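Local coordinates for protein Alp7A (Bacillus subtilis, PDB 5EC0) that binds adenine nucleotide as an actin-like cytoskeletal protein and probably polymerises into filaments that segregate plasmid DNA in Bacillus subtilis, at residues A[67-71]-A[95-100]; A[151-157]-A[169-175]; A[216-222]-A[235-240]; A[241-246]-A[298-302]. All blocks are in the same frame, centred on the assembly; numbering follows the deposited sequence.

The four contacts illustrate how an actin-like fold builds two halves around a nucleotide. Contacts 1 and 2 share one sheet and lie with their centres about 15 Å apart; they touch where Tyr-98 of the helix in contact 1 meets His-155 and Phe-151 of contact 2. Contacts 3 and 4 form a second pair, centres about 16 Å apart, joined by the short passage from strand 236-239 into helix 243-254. ADP lies between the pairs: Gly-216 of contact 3 and Phe-243 of contact 4 each come within about 4 Å of it, whereas Thr-100 of contact 1 stays about 13 Å away. Contacts 2 and 4 are farthest apart, about 39 Å between centres.

Contact 1 of 4, residues A[67-71]-A[95-100]; sequences RYFLV and HIPYVT
Val-99 fits against Phe-69 and Val-71 where helix 95-112 lies across strand 65-71, and this is the tightly packed end of the contact. The short axes pass 9.8 Å apart at 77°, so the helix runs nearly crosswise to the strand and meets it through alternate residues, Arg-67, Phe-69 and Val-71. The two methyls of Val-99 divide the work. CG2 stands over the centre of the Phe-69 ring, 4.0 Å from its centroid, in a CH-pi contact. CG1 lies anti to the backbone N (chi1 167°) and is thereby carried to the root of the ring, 3.8 Å from Phe-69 CG, and also to Val-71 CG2 at 3.9 Å. Beyond it, Val-71 CG1 faces Thr-100 CG2 more distantly. The Thr-100 hydroxyl turns back into its own helix, where OG1 donates to Ile-96 O over 2.7 Å; that carbonyl takes the Thr-100 backbone N from the opposite face of its plane.

Toward His-95 the contact opens to solvent: His-95 and Arg-67 are partly exposed, and their flat groups meet at an angle. The imidazole meets Phe-69 obliquely, with CD2 3.7 Å from CE2 of the phenyl ring. Arg-67 NH2 rests over a face of the imidazole, offset toward its rim, 3.8 Å from His-95 CE1, but the guanidinium is turned 67° from the ring and its charge is paired with Glu-32. Shape and dispersion therefore hold helix to strand in the core, while the arginine could modestly disfavour protonation of the imidazole, an effect its Glu-32 partner would reduce.

Contact 2 of 4, residues A[151-157]-A[169-175]; sequences FLGTHQV and TIKVEDA
Gly-153 and Val-172 bond to each other in both directions, as do His-155 and Ile-170, making an antiparallel ladder in the hairpin of strands 153-159 and 166-179. The bond from Val-172 N to Gly-153 O is 2.8 Å long, and its return from Gly-153 N to Val-172 O is 2.9 Å.

Outside this backbone shell, Thr-154, Gln-156, Thr-169 and Lys-171 share one face. Thr-154 CG2 touches Thr-169 CG2 at 3.6 Å, and the methylene CG of Lys-171 lies alongside Thr-154 OG1. Gln-156 runs beside Thr-169, its NE2 donating a long bond of 3.3 Å to OG1. On the other face Val-157 CG1 meets Ile-170 CD1, while at the far end Leu-152 CD1 reaches across to Glu-173 O.

A second shell pins the segment leading into the strand: His-155 NE2 donates to Phe-151 O at 2.6 Å, with that oxygen in the imidazole plane. Tyr-98 of helix 95-112 meets the same ring edge-to-face. The chemistry implies a two-sided hairpin, with threonines, glutamine and lysine on one face and, toward the helix, mainly apolar side chains plus one histidine, its rotation held with help from the Phe-151 carbonyl and Tyr-98.

Contact 3 of 4, residues A[216-222]-A[235-240]; sequences GTDDLVL and SFVSNT
Strands 218-223 and 236-239 run antiparallel, their short axes 4.7 Å apart at 165°, with Asp-218 opposite Asn-239 and Leu-220 opposite Val-237 as hydrogen-bonded pairs. Leu-220 and Val-237 bond to each other in both directions; Leu-222 N to Ser-235 O, 2.8 Å, extends the ladder. One water continues it, donating to Leu-222 O and bonding to Ser-235 OG.

Among the side chains, Asp-219 is gripped by two hydroxyls. Ser-238 OG, carried anti to its own backbone N by a chi1 of -167°, donates across the strands to OD1 on the anti side at 2.6 Å. Thr-217 OG1 donates to OD2 on the syn side at 2.9 Å. On the same face Val-221 lies beside Phe-236, its CG1 4.1 Å from CE2 of the ring. The opposite face carries Leu-220, whose CD1 lies against Asn-239 ND2 at 3.3 Å; that buried amide nitrogen finds no polar partner in the model. Asp-218, buried on this same face, forms a salt bridge with Lys-306 of helix 292-313.

Gly-216, leading into the strand, lies in the ADP pocket and gives the nucleotide a weak backbone bond. The paired hydroxyls hold the Asp-219 carboxylate in a defined rotation, its side chain about 6 Å from the bound magnesium ion, which would couple the edge strand to the surroundings of the nucleotide site.

Contact 4 of 4, residues A[241-246]-A[298-302]; sequences APFLAH and SLKEY
Tyr-302 reaches from helix 292-313 into the start of helix 243-254, meeting something new at each step. Its CB sits over the centre of the His-246 ring, 3.8 Å from the centroid, a CH-pi contact. From there CG lies anti to the backbone N (chi1 -176°), which swings the ring out alongside His-246 and over toward Phe-243, both of which lie to the same side of its plane. CD1 comes 3.7 Å from His-246 CG, the two rings being oblique. Over the face of the ring, near CD2 and CE2, comes the edge of Phe-243, its CD1 3.5 Å from Tyr-302 CE2, in an edge-to-face pair with planes 63° apart. CE1 and CZ pass the Phe-243 CA. At the tip, Tyr-302 OH lies 3.3 Å from Phe-243 CB.

His-246 is held from its far end. NE2 bonds to Ser-298 OG at 3.0 Å and donates to Ser-298 O, which takes Tyr-302 N from the opposite face of its plane. Leu-299 CD2 adds an apolar contact at the edge of Phe-243, 3.9 Å from CE1.

The aromatic cluster thus joins helices 243-254 and 292-313. Helix 328-333 packs on it through Val-330, which touches Phe-243 and Tyr-302; Phe-243 also touches ADP, and Tyr-302 OH packs against Asp-218 OD2 on strand 218-223.

Contact 1 of 4, residues A[67-71]-A[95-100]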
loop_
_atom_site.group_PDB
_atom_site.type_symbol
_atom_site.label_atom_id
_atom_site.label_comp_id
_atom_site.label_asym_id
_atom_site.label_seq_id
_atom_site.Cartn_x
_atom_site.Cartn_y
_atom_site.Cartn_z
ATOM N N ARG A 67 24.579 -7.968 6.268
ATOM C CA ARG A 67 23.877 -7.208 7.300
ATOM C C ARG A 67 22.571 -7.879 7.761
ATOM O O ARG A 67 21.912 -8.601 7.002
ATOM C CB ARG A 67 23.627 -5.785 6.798
ATOM C CG ARG A 67 24.933 -4.984 6.662
ATOM C CD ARG A 67 24.778 -3.767 5.759
ATOM N NE ARG A 67 23.762 -2.852 6.262
ATOM C CZ ARG A 67 23.362 -1.759 5.626
ATOM N NH1 ARG A 67 23.886 -1.450 4.445
ATOM N NH2 ARG A 67 22.432 -0.980 6.161
ATOM N N TYR A 68 22.224 -7.638 9.023
ATOM C CA TYR A 68 21.173 -8.384 9.718
ATOM C C TYR A 68 19.958 -7.486 10.019
ATOM O O TYR A 68 20.105 -6.399 10.581
ATOM C CB TYR A 68 21.749 -9.005 11.011
ATOM C CG TYR A 68 22.923 -9.935 10.751
ATOM C CD1 TYR A 68 24.214 -9.442 10.580
ATOM C CD2 TYR A 68 22.735 -11.311 10.643
ATOM C CE1 TYR A 68 25.285 -10.296 10.317
ATOM C CE2 TYR A 68 23.794 -12.169 10.393
ATOM C CZ TYR A 68 25.064 -11.661 10.227
ATOM O OH TYR A 68 26.111 -12.523 9.968
ATOM N N PHE A 69 18.768 -7.937 9.638
ATOM C CA PHE A 69 17.566 -7.111 9.751
ATOM C C PHE A 69 16.393 -7.826 10.394
ATOM O O PHE A 69 16.088 -8.967 10.053
ATOM C CB PHE A 69 17.100 -6.605 8.368
ATOM C CG PHE A 69 18.152 -5.858 7.602
ATOM C CD1 PHE A 69 19.031 -6.535 6.761
ATOM C CD2 PHE A 69 18.265 -4.482 7.720
ATOM C CE1 PHE A 69 20.017 -5.851 6.059
ATOM C CE2 PHE A 69 19.247 -3.789 7.021
ATOM C CZ PHE A 69 20.125 -4.475 6.191
ATOM N N LEU A 70 15.727 -7.124 11.305
ATOM C CA LEU A 70 14.392 -7.483 11.756
ATOM C C LEU A 70 13.393 -6.839 10.809
ATOM O O LEU A 70 13.498 -5.652 10.513
ATOM C CB LEU A 70 14.146 -7.012 13.199
ATOM C CG LEU A 70 15.112 -7.539 14.264
ATOM C CD1 LEU A 70 14.976 -6.800 15.614
ATOM C CD2 LEU A 70 14.905 -9.035 14.448
ATOM N N VAL A 71 12.423 -7.621 10.340
ATOM C CA VAL A 71 11.452 -7.160 9.358
ATOM C C VAL A 71 10.016 -7.380 9.817
ATOM O O VAL A 71 9.675 -8.448 10.323
ATOM C CB VAL A 71 11.620 -7.888 8.015
ATOM C CG1 VAL A 71 10.608 -7.369 7.005
ATOM C CG2 VAL A 71 13.071 -7.803 7.509
ATOM N N HIS A 95 17.461 1.046 1.527
ATOM C CA HIS A 95 17.514 -0.410 1.500
ATOM C C HIS A 95 16.254 -1.052 2.077
ATOM O O HIS A 95 15.991 -2.239 1.858
ATOM C CB HIS A 95 18.735 -0.893 2.280
ATOM C CG HIS A 95 18.750 -0.432 3.703
ATOM N ND1 HIS A 95 19.382 0.726 4.103
ATOM C CD2 HIS A 95 18.185 -0.958 4.816
ATOM C CE1 HIS A 95 19.219 0.885 5.406
ATOM N NE2 HIS A 95 18.494 -0.121 5.861
ATOM N N ILE A 96 15.473 -0.266 2.814
ATOM C CA ILE A 96 14.286 -0.790 3.487
ATOM C C ILE A 96 13.271 -1.509 2.561
ATOM O O ILE A 96 12.850 -2.625 2.883
ATOM C CB ILE A 96 13.572 0.335 4.280
ATOM C CG1 ILE A 96 14.419 0.734 5.486
ATOM C CG2 ILE A 96 12.165 -0.094 4.732
ATOM C CD1 ILE A 96 13.832 1.895 6.272
ATOM N N PRO A 97 12.877 -0.897 1.423
ATOM C CA PRO A 97 11.970 -1.663 0.550
ATOM C C PRO A 97 12.596 -2.952 0.026
ATOM O O PRO A 97 11.943 -4.002 -0.033
ATOM C CB PRO A 97 11.691 -0.702 -0.623
ATOM C CG PRO A 97 12.046 0.641 -0.124
ATOM C CD PRO A 97 13.144 0.452 0.886
ATOM N N TYR A 98 13.858 -2.859 -0.366
ATOM C CA TYR A 98 14.576 -4.004 -0.900
ATOM C C TYR A 98 14.650 -5.157 0.127
ATOM O O TYR A 98 14.383 -6.319 -0.207
ATOM C CB TYR A 98 15.973 -3.566 -1.333
ATOM C CG TYR A 98 16.885 -4.691 -1.752
ATOM C CD1 TYR A 98 16.693 -5.360 -2.958
ATOM C CD2 TYR A 98 17.966 -5.062 -0.956
ATOM C CE1 TYR A 98 17.525 -6.390 -3.343
ATOM C CE2 TYR A 98 18.814 -6.088 -1.341
ATOM C CZ TYR A 98 18.584 -6.748 -2.534
ATOM O OH TYR A 98 19.425 -7.766 -2.917
ATOM N N VAL A 99 15.000 -4.833 1.369
ATOM C CA VAL A 99 15.073 -5.850 2.422
ATOM C C VAL A 99 13.680 -6.429 2.713
ATOM O O VAL A 99 13.515 -7.640 2.856
ATOM C CB VAL A 99 15.705 -5.268 3.699
ATOM C CG1 VAL A 99 15.500 -6.193 4.911
ATOM C CG2 VAL A 99 17.198 -4.998 3.457
ATOM N N THR A 100 12.661 -5.578 2.767
ATOM C CA THR A 100 11.314 -6.091 2.984
ATOM C C THR A 100 10.897 -7.070 1.871
ATOM O O THR A 100 10.354 -8.140 2.151
ATOM C CB THR A 100 10.298 -4.955 3.086
ATOM O OG1 THR A 100 10.793 -3.967 3.995
ATOM C CG2 THR A 100 8.975 -5.481 3.620
#

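Contact 2 of 4, residues A[151-157]-A[169-175]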
loop_
_atom_site.group_PDB
_atom_site.type_symbol
_atom_site.label_atom_id
_atom_site.label_comp_id
_atom_site.label_asym_id
_atom_site.label_seq_id
_atom_site.Cartn_x
_atom_site.Cartn_y
_atom_site.Cartn_z
ATOM N N PHE A 151 15.335 -4.262 -8.385
ATOM C CA PHE A 151 14.773 -5.568 -8.100
ATOM C C PHE A 151 15.127 -6.589 -9.180
ATOM O O PHE A 151 15.257 -7.777 -8.876
ATOM C CB PHE A 151 13.267 -5.438 -7.901
ATOM C CG PHE A 151 12.910 -4.594 -6.718
ATOM C CD1 PHE A 151 12.722 -3.221 -6.858
ATOM C CD2 PHE A 151 12.828 -5.158 -5.448
ATOM C CE1 PHE A 151 12.426 -2.434 -5.766
ATOM C CE2 PHE A 151 12.545 -4.379 -4.348
ATOM C CZ PHE A 151 12.341 -3.008 -4.504
ATOM N N LEU A 152 15.310 -6.116 -10.417
ATOM C CA LEU A 152 15.778 -6.959 -11.524
ATOM C C LEU A 152 17.058 -7.737 -11.174
ATOM O O LEU A 152 17.955 -7.222 -10.494
ATOM C CB LEU A 152 16.035 -6.099 -12.777
ATOM C CG LEU A 152 16.141 -6.823 -14.119
ATOM C CD1 LEU A 152 14.839 -7.571 -14.392
ATOM C CD2 LEU A 152 16.448 -5.853 -15.271
ATOM N N GLY A 153 17.142 -8.979 -11.646
ATOM C CA GLY A 153 18.341 -9.778 -11.451
ATOM C C GLY A 153 18.311 -10.730 -10.259
ATOM O O GLY A 153 17.244 -11.066 -9.711
ATOM N N THR A 154 19.510 -11.139 -9.856
ATOM C CA THR A 154 19.723 -12.186 -8.872
ATOM C C THR A 154 20.071 -11.623 -7.491
ATOM O O THR A 154 20.966 -10.790 -7.358
ATOM C CB THR A 154 20.854 -13.114 -9.330
ATOM O OG1 THR A 154 20.541 -13.630 -10.628
ATOM C CG2 THR A 154 21.056 -14.269 -8.335
ATOM N N HIS A 155 19.356 -12.079 -6.475
ATOM C CA HIS A 155 19.615 -11.660 -5.103
ATOM C C HIS A 155 19.680 -12.856 -4.183
ATOM O O HIS A 155 19.112 -13.904 -4.479
ATOM C CB HIS A 155 18.529 -10.711 -4.610
ATOM C CG HIS A 155 18.099 -9.713 -5.641
ATOM N ND1 HIS A 155 18.852 -8.606 -5.959
ATOM C CD2 HIS A 155 16.993 -9.658 -6.414
ATOM C CE1 HIS A 155 18.226 -7.909 -6.894
ATOM N NE2 HIS A 155 17.093 -8.525 -7.183
ATOM N N GLN A 156 20.351 -12.698 -3.053
ATOM C CA GLN A 156 20.272 -13.728 -2.027
ATOM C C GLN A 156 19.825 -13.179 -0.698
ATOM O O GLN A 156 20.121 -12.036 -0.346
ATOM C CB GLN A 156 21.609 -14.418 -1.856
ATOM C CG GLN A 156 22.083 -15.093 -3.100
ATOM C CD GLN A 156 23.330 -15.875 -2.843
ATOM O OE1 GLN A 156 24.408 -15.303 -2.674
ATOM N NE2 GLN A 156 23.195 -17.195 -2.780
ATOM N N VAL A 157 19.107 -14.008 0.045
ATOM C CA VAL A 157 18.761 -13.670 1.408
ATOM C C VAL A 157 18.819 -14.933 2.268
ATOM O O VAL A 157 18.480 -16.029 1.799
ATOM C CB VAL A 157 17.368 -13.000 1.483
ATOM C CG1 VAL A 157 16.292 -13.909 0.895
ATOM C CG2 VAL A 157 17.031 -12.593 2.930
ATOM N N THR A 169 18.266 -18.054 -3.084
ATOM C CA THR A 169 18.567 -17.241 -4.267
ATOM C C THR A 169 17.263 -16.855 -4.962
ATOM O O THR A 169 16.435 -17.718 -5.265
ATOM C CB THR A 169 19.490 -17.969 -5.250
ATOM O OG1 THR A 169 20.691 -18.340 -4.577
ATOM C CG2 THR A 169 19.858 -17.082 -6.422
ATOM N N ILE A 170 17.086 -15.557 -5.198
ATOM C CA ILE A 170 15.883 -15.025 -5.840
ATOM C C ILE A 170 16.246 -14.338 -7.161
ATOM O O ILE A 170 17.001 -13.360 -7.172
ATOM C CB ILE A 170 15.138 -14.014 -4.910
ATOM C CG1 ILE A 170 14.670 -14.711 -3.631
ATOM C CG2 ILE A 170 13.967 -13.371 -5.613
ATOM C CD1 ILE A 170 14.402 -13.743 -2.477
ATOM N N LYS A 171 15.702 -14.856 -8.263
ATOM C CA LYS A 171 15.990 -14.336 -9.601
ATOM C C LYS A 171 14.782 -13.665 -10.218
ATOM O O LYS A 171 13.770 -14.311 -10.504
ATOM C CB LYS A 171 16.486 -15.445 -10.529
ATOM C CG LYS A 171 17.894 -15.941 -10.176
ATOM C CD LYS A 171 18.196 -17.272 -10.845
ATOM C CE LYS A 171 19.630 -17.691 -10.611
ATOM N NZ LYS A 171 19.869 -19.088 -11.068
ATOM N N VAL A 172 14.896 -12.359 -10.419
ATOM C CA VAL A 172 13.809 -11.581 -11.009
ATOM C C VAL A 172 14.112 -11.364 -12.478
ATOM O O VAL A 172 15.047 -10.638 -12.820
ATOM C CB VAL A 172 13.631 -10.236 -10.294
ATOM C CG1 VAL A 172 12.623 -9.347 -11.058
ATOM C CG2 VAL A 172 13.205 -10.472 -8.836
ATOM N N GLU A 173 13.335 -12.026 -13.333
ATOM C CA GLU A 173 13.585 -12.036 -14.770
ATOM C C GLU A 173 13.253 -10.700 -15.425
ATOM O O GLU A 173 14.010 -10.200 -16.251
ATOM C CB GLU A 173 12.778 -13.151 -15.439
ATOM C CG GLU A 173 13.006 -14.543 -14.835
ATOM C CD GLU A 173 12.358 -15.653 -15.650
ATOM O OE1 GLU A 173 11.581 -15.345 -16.586
ATOM O OE2 GLU A 173 12.635 -16.836 -15.361
ATOM N N ASP A 174 12.109 -10.134 -15.055
ATOM C CA ASP A 174 11.650 -8.876 -15.622
ATOM C C ASP A 174 11.001 -8.031 -14.534
ATOM O O ASP A 174 10.309 -8.559 -13.670
ATOM C CB ASP A 174 10.665 -9.137 -16.760
ATOM C CG ASP A 174 10.425 -7.921 -17.610
ATOM O OD1 ASP A 174 11.260 -6.988 -17.557
ATOM O OD2 ASP A 174 9.406 -7.902 -18.336
ATOM N N ALA A 175 11.212 -6.718 -14.579
ATOM C CA ALA A 175 10.676 -5.843 -13.544
ATOM C C ALA A 175 10.171 -4.514 -14.120
ATOM O O ALA A 175 10.698 -4.031 -15.107
ATOM C CB ALA A 175 11.737 -5.594 -12.469
#

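Contact 3 of 4, residues A[216-222]-A[235-240]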
loop_
_atom_site.group_PDB
_atom_site.type_symbol
_atom_site.label_atom_id
_atom_site.label_comp_id
_atom_site.label_asym_id
_atom_site.label_seq_id
_atom_site.Cartn_x
_atom_site.Cartn_y
_atom_site.Cartn_z
ATOM N N GLY A 216 0.211 9.110 5.592
ATOM C CA GLY A 216 1.241 10.139 5.616
ATOM C C GLY A 216 1.216 11.155 4.485
ATOM O O GLY A 216 1.817 12.229 4.595
ATOM N N THR A 217 0.550 10.813 3.387
ATOM C CA THR A 217 0.354 11.749 2.269
ATOM C C THR A 217 -1.048 11.632 1.680
ATOM O O THR A 217 -1.747 10.625 1.875
ATOM C CB THR A 217 1.357 11.519 1.102
ATOM O OG1 THR A 217 1.103 10.253 0.488
ATOM C CG2 THR A 217 2.808 11.574 1.576
ATOM N N ASP A 218 -1.440 12.659 0.935
ATOM C CA ASP A 218 -2.654 12.615 0.131
ATOM C C ASP A 218 -2.322 12.978 -1.315
ATOM O O ASP A 218 -1.937 14.107 -1.604
ATOM C CB ASP A 218 -3.712 13.551 0.712
ATOM C CG ASP A 218 -4.113 13.150 2.114
ATOM O OD1 ASP A 218 -4.684 12.051 2.278
ATOM O OD2 ASP A 218 -3.843 13.918 3.059
ATOM N N ASP A 219 -2.454 12.009 -2.213
ATOM C CA ASP A 219 -2.018 12.183 -3.599
ATOM C C ASP A 219 -3.200 12.219 -4.560
ATOM O O ASP A 219 -4.094 11.370 -4.501
ATOM C CB ASP A 219 -1.051 11.068 -3.997
ATOM C CG ASP A 219 0.017 10.814 -2.939
ATOM O OD1 ASP A 219 1.044 11.516 -2.948
ATOM O OD2 ASP A 219 -0.182 9.917 -2.092
ATOM N N LEU A 220 -3.202 13.205 -5.447
ATOM C CA LEU A 220 -4.322 13.382 -6.357
ATOM C C LEU A 220 -3.877 13.347 -7.809
ATOM O O LEU A 220 -2.844 13.928 -8.173
ATOM C CB LEU A 220 -5.045 14.698 -6.057
ATOM C CG LEU A 220 -5.597 14.844 -4.632
ATOM C CD1 LEU A 220 -4.632 15.606 -3.751
ATOM C CD2 LEU A 220 -6.941 15.542 -4.655
ATOM N N VAL A 221 -4.655 12.650 -8.632
ATOM C CA VAL A 221 -4.394 12.569 -10.065
ATOM C C VAL A 221 -5.616 13.022 -10.868
ATOM O O VAL A 221 -6.734 12.594 -10.591
ATOM C CB VAL A 221 -4.029 11.147 -10.489
ATOM C CG1 VAL A 221 -3.365 11.170 -11.857
ATOM C CG2 VAL A 221 -3.111 10.519 -9.463
ATOM N N LEU A 222 -5.414 13.883 -11.859
ATOM C CA LEU A 222 -6.537 14.322 -12.693
ATOM C C LEU A 222 -6.619 13.450 -13.952
ATOM O O LEU A 222 -5.736 13.500 -14.811
ATOM C CB LEU A 222 -6.408 15.808 -13.044
ATOM C CG LEU A 222 -7.550 16.471 -13.833
ATOM C CD1 LEU A 222 -8.855 16.314 -13.075
ATOM C CD2 LEU A 222 -7.258 17.957 -14.087
ATOM N N SER A 235 -0.980 17.234 -13.632
ATOM C CA SER A 235 -2.142 16.430 -13.259
ATOM C C SER A 235 -1.855 15.508 -12.076
ATOM O O SER A 235 -2.727 14.744 -11.656
ATOM C CB SER A 235 -2.620 15.596 -14.450
ATOM O OG SER A 235 -2.877 16.416 -15.578
ATOM N N PHE A 236 -0.629 15.590 -11.558
ATOM C CA PHE A 236 -0.176 14.770 -10.435
ATOM C C PHE A 236 0.176 15.668 -9.265
ATOM O O PHE A 236 1.100 16.474 -9.379
ATOM C CB PHE A 236 1.082 13.950 -10.781
ATOM C CG PHE A 236 0.919 12.957 -11.899
ATOM C CD1 PHE A 236 1.085 13.347 -13.226
ATOM C CD2 PHE A 236 0.704 11.614 -11.620
ATOM C CE1 PHE A 236 0.982 12.425 -14.255
ATOM C CE2 PHE A 236 0.593 10.677 -12.638
ATOM C CZ PHE A 236 0.734 11.084 -13.963
ATOM N N VAL A 237 -0.503 15.526 -8.130
ATOM C CA VAL A 237 -0.180 16.377 -6.987
ATOM C C VAL A 237 -0.137 15.583 -5.681
ATOM O O VAL A 237 -0.976 14.721 -5.447
ATOM C CB VAL A 237 -1.185 17.545 -6.863
ATOM C CG1 VAL A 237 -0.988 18.296 -5.554
ATOM C CG2 VAL A 237 -1.058 18.506 -8.059
ATOM N N SER A 238 0.867 15.868 -4.848
ATOM C CA SER A 238 0.974 15.270 -3.523
ATOM C C SER A 238 0.892 16.321 -2.406
ATOM O O SER A 238 1.501 17.383 -2.513
ATOM C CB SER A 238 2.278 14.484 -3.412
ATOM O OG SER A 238 2.266 13.652 -2.266
ATOM N N ASN A 239 0.143 16.023 -1.340
ATOM C CA ASN A 239 0.048 16.916 -0.166
ATOM C C ASN A 239 0.629 16.320 1.110
ATOM O O ASN A 239 0.567 15.106 1.292
ATOM C CB ASN A 239 -1.407 17.269 0.110
ATOM C CG ASN A 239 -1.991 18.186 -0.924
ATOM O OD1 ASN A 239 -1.717 19.384 -0.934
ATOM N ND2 ASN A 239 -2.814 17.632 -1.803
ATOM N N THR A 240 1.152 17.164 2.005
ATOM C CA THR A 240 1.624 16.686 3.306
ATOM C C THR A 240 1.241 17.573 4.514
ATOM O O THR A 240 2.001 18.449 4.947
ATOM C CB THR A 240 3.149 16.491 3.291
ATOM O OG1 THR A 240 3.513 15.720 2.137
ATOM C CG2 THR A 240 3.599 15.752 4.542
HETATM O O HOH W 1 -4.900 15.309 -16.907
#

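Contact 4 of 4, residues A[241-246]-A[298-302]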
loop_
_atom_site.group_PDB
_atom_site.type_symbol
_atom_site.label_atom_id
_atom_site.label_comp_id
_atom_site.label_asym_id
_atom_site.label_seq_id
_atom_site.Cartn_x
_atom_site.Cartn_y
_atom_site.Cartn_z
ATOM N N ALA A 241 0.034 17.325 5.030
ATOM C CA ALA A 241 -0.397 17.693 6.392
ATOM C C ALA A 241 -1.165 16.484 6.944
ATOM O O ALA A 241 -2.396 16.483 6.987
ATOM C CB ALA A 241 -1.268 18.946 6.388
ATOM N N PRO A 242 -0.423 15.448 7.364
ATOM C CA PRO A 242 -0.904 14.060 7.349
ATOM C C PRO A 242 -1.993 13.686 8.344
ATOM O O PRO A 242 -2.198 14.335 9.374
ATOM C CB PRO A 242 0.363 13.262 7.662
ATOM C CG PRO A 242 1.148 14.167 8.547
ATOM C CD PRO A 242 0.897 15.560 8.013
ATOM N N PHE A 243 -2.672 12.595 8.010
ATOM C CA PHE A 243 -3.690 11.985 8.853
ATOM C C PHE A 243 -3.148 11.515 10.209
ATOM O O PHE A 243 -3.823 11.638 11.237
ATOM C CB PHE A 243 -4.309 10.805 8.104
ATOM C CG PHE A 243 -5.337 10.056 8.885
ATOM C CD1 PHE A 243 -6.542 10.652 9.220
ATOM C CD2 PHE A 243 -5.116 8.742 9.253
ATOM C CE1 PHE A 243 -7.499 9.950 9.928
ATOM C CE2 PHE A 243 -6.071 8.033 9.954
ATOM C CZ PHE A 243 -7.268 8.638 10.292
ATOM N N LEU A 244 -1.934 10.973 10.208
ATOM C CA LEU A 244 -1.337 10.475 11.442
ATOM C C LEU A 244 -1.095 11.600 12.450
ATOM O O LEU A 244 -1.243 11.402 13.660
ATOM C CB LEU A 244 -0.032 9.738 11.150
ATOM C CG LEU A 244 -0.256 8.367 10.517
ATOM C CD1 LEU A 244 1.050 7.778 10.050
ATOM C CD2 LEU A 244 -0.938 7.436 11.506
ATOM N N ALA A 245 -0.736 12.779 11.954
ATOM C CA ALA A 245 -0.529 13.915 12.841
ATOM C C ALA A 245 -1.865 14.320 13.435
ATOM O O ALA A 245 -1.946 14.759 14.583
ATOM C CB ALA A 245 0.112 15.076 12.103
ATOM N N HIS A 246 -2.923 14.144 12.652
ATOM C CA HIS A 246 -4.258 14.508 13.107
ATOM C C HIS A 246 -4.711 13.548 14.212
ATOM O O HIS A 246 -5.374 13.953 15.163
ATOM C CB HIS A 246 -5.241 14.509 11.938
ATOM C CG HIS A 246 -6.631 14.910 12.316
ATOM N ND1 HIS A 246 -7.106 16.193 12.156
ATOM C CD2 HIS A 246 -7.653 14.192 12.839
ATOM C CE1 HIS A 246 -8.362 16.251 12.566
ATOM N NE2 HIS A 246 -8.716 15.052 12.987
ATOM N N SER A 298 -13.942 13.891 15.178
ATOM C CA SER A 298 -12.585 14.167 14.716
ATOM C C SER A 298 -12.369 13.773 13.249
ATOM O O SER A 298 -11.683 14.474 12.496
ATOM C CB SER A 298 -11.568 13.445 15.588
ATOM O OG SER A 298 -10.256 13.833 15.229
ATOM N N LEU A 299 -12.949 12.649 12.845
ATOM C CA LEU A 299 -12.808 12.197 11.470
ATOM C C LEU A 299 -13.543 13.131 10.511
ATOM O O LEU A 299 -13.114 13.316 9.372
ATOM C CB LEU A 299 -13.322 10.772 11.312
ATOM C CG LEU A 299 -12.465 9.688 11.972
ATOM C CD1 LEU A 299 -12.948 8.286 11.569
ATOM C CD2 LEU A 299 -10.984 9.874 11.628
ATOM N N LYS A 300 -14.647 13.710 10.967
ATOM C CA LYS A 300 -15.421 14.598 10.109
ATOM C C LYS A 300 -14.635 15.876 9.862
ATOM O O LYS A 300 -14.593 16.364 8.730
ATOM C CB LYS A 300 -16.786 14.917 10.712
ATOM C CG LYS A 300 -17.780 15.500 9.698
ATOM C CD LYS A 300 -19.021 16.049 10.385
ATOM C CE LYS A 300 -19.895 16.841 9.423
ATOM N NZ LYS A 300 -21.013 17.477 10.169
ATOM N N GLU A 301 -14.011 16.404 10.919
ATOM C CA GLU A 301 -13.092 17.547 10.801
ATOM C C GLU A 301 -12.042 17.311 9.724
ATOM O O GLU A 301 -11.878 18.131 8.815
ATOM C CB GLU A 301 -12.362 17.835 12.122
ATOM C CG GLU A 301 -13.221 18.285 13.284
ATOM C CD GLU A 301 -12.429 18.347 14.581
ATOM O OE1 GLU A 301 -11.189 18.530 14.513
ATOM O OE2 GLU A 301 -13.040 18.184 15.659
ATOM N N TYR A 302 -11.326 16.194 9.853
ATOM C CA TYR A 302 -10.271 15.840 8.920
ATOM C C TYR A 302 -10.816 15.731 7.494
ATOM O O TYR A 302 -10.226 16.254 6.554
ATOM C CB TYR A 302 -9.592 14.521 9.339
ATOM C CG TYR A 302 -8.415 14.162 8.459
ATOM C CD1 TYR A 302 -7.187 14.810 8.610
ATOM C CD2 TYR A 302 -8.533 13.192 7.460
ATOM C CE1 TYR A 302 -6.099 14.493 7.790
ATOM C CE2 TYR A 302 -7.459 12.872 6.637
ATOM C CZ TYR A 302 -6.243 13.532 6.807
ATOM O OH TYR A 302 -5.168 13.237 6.005
#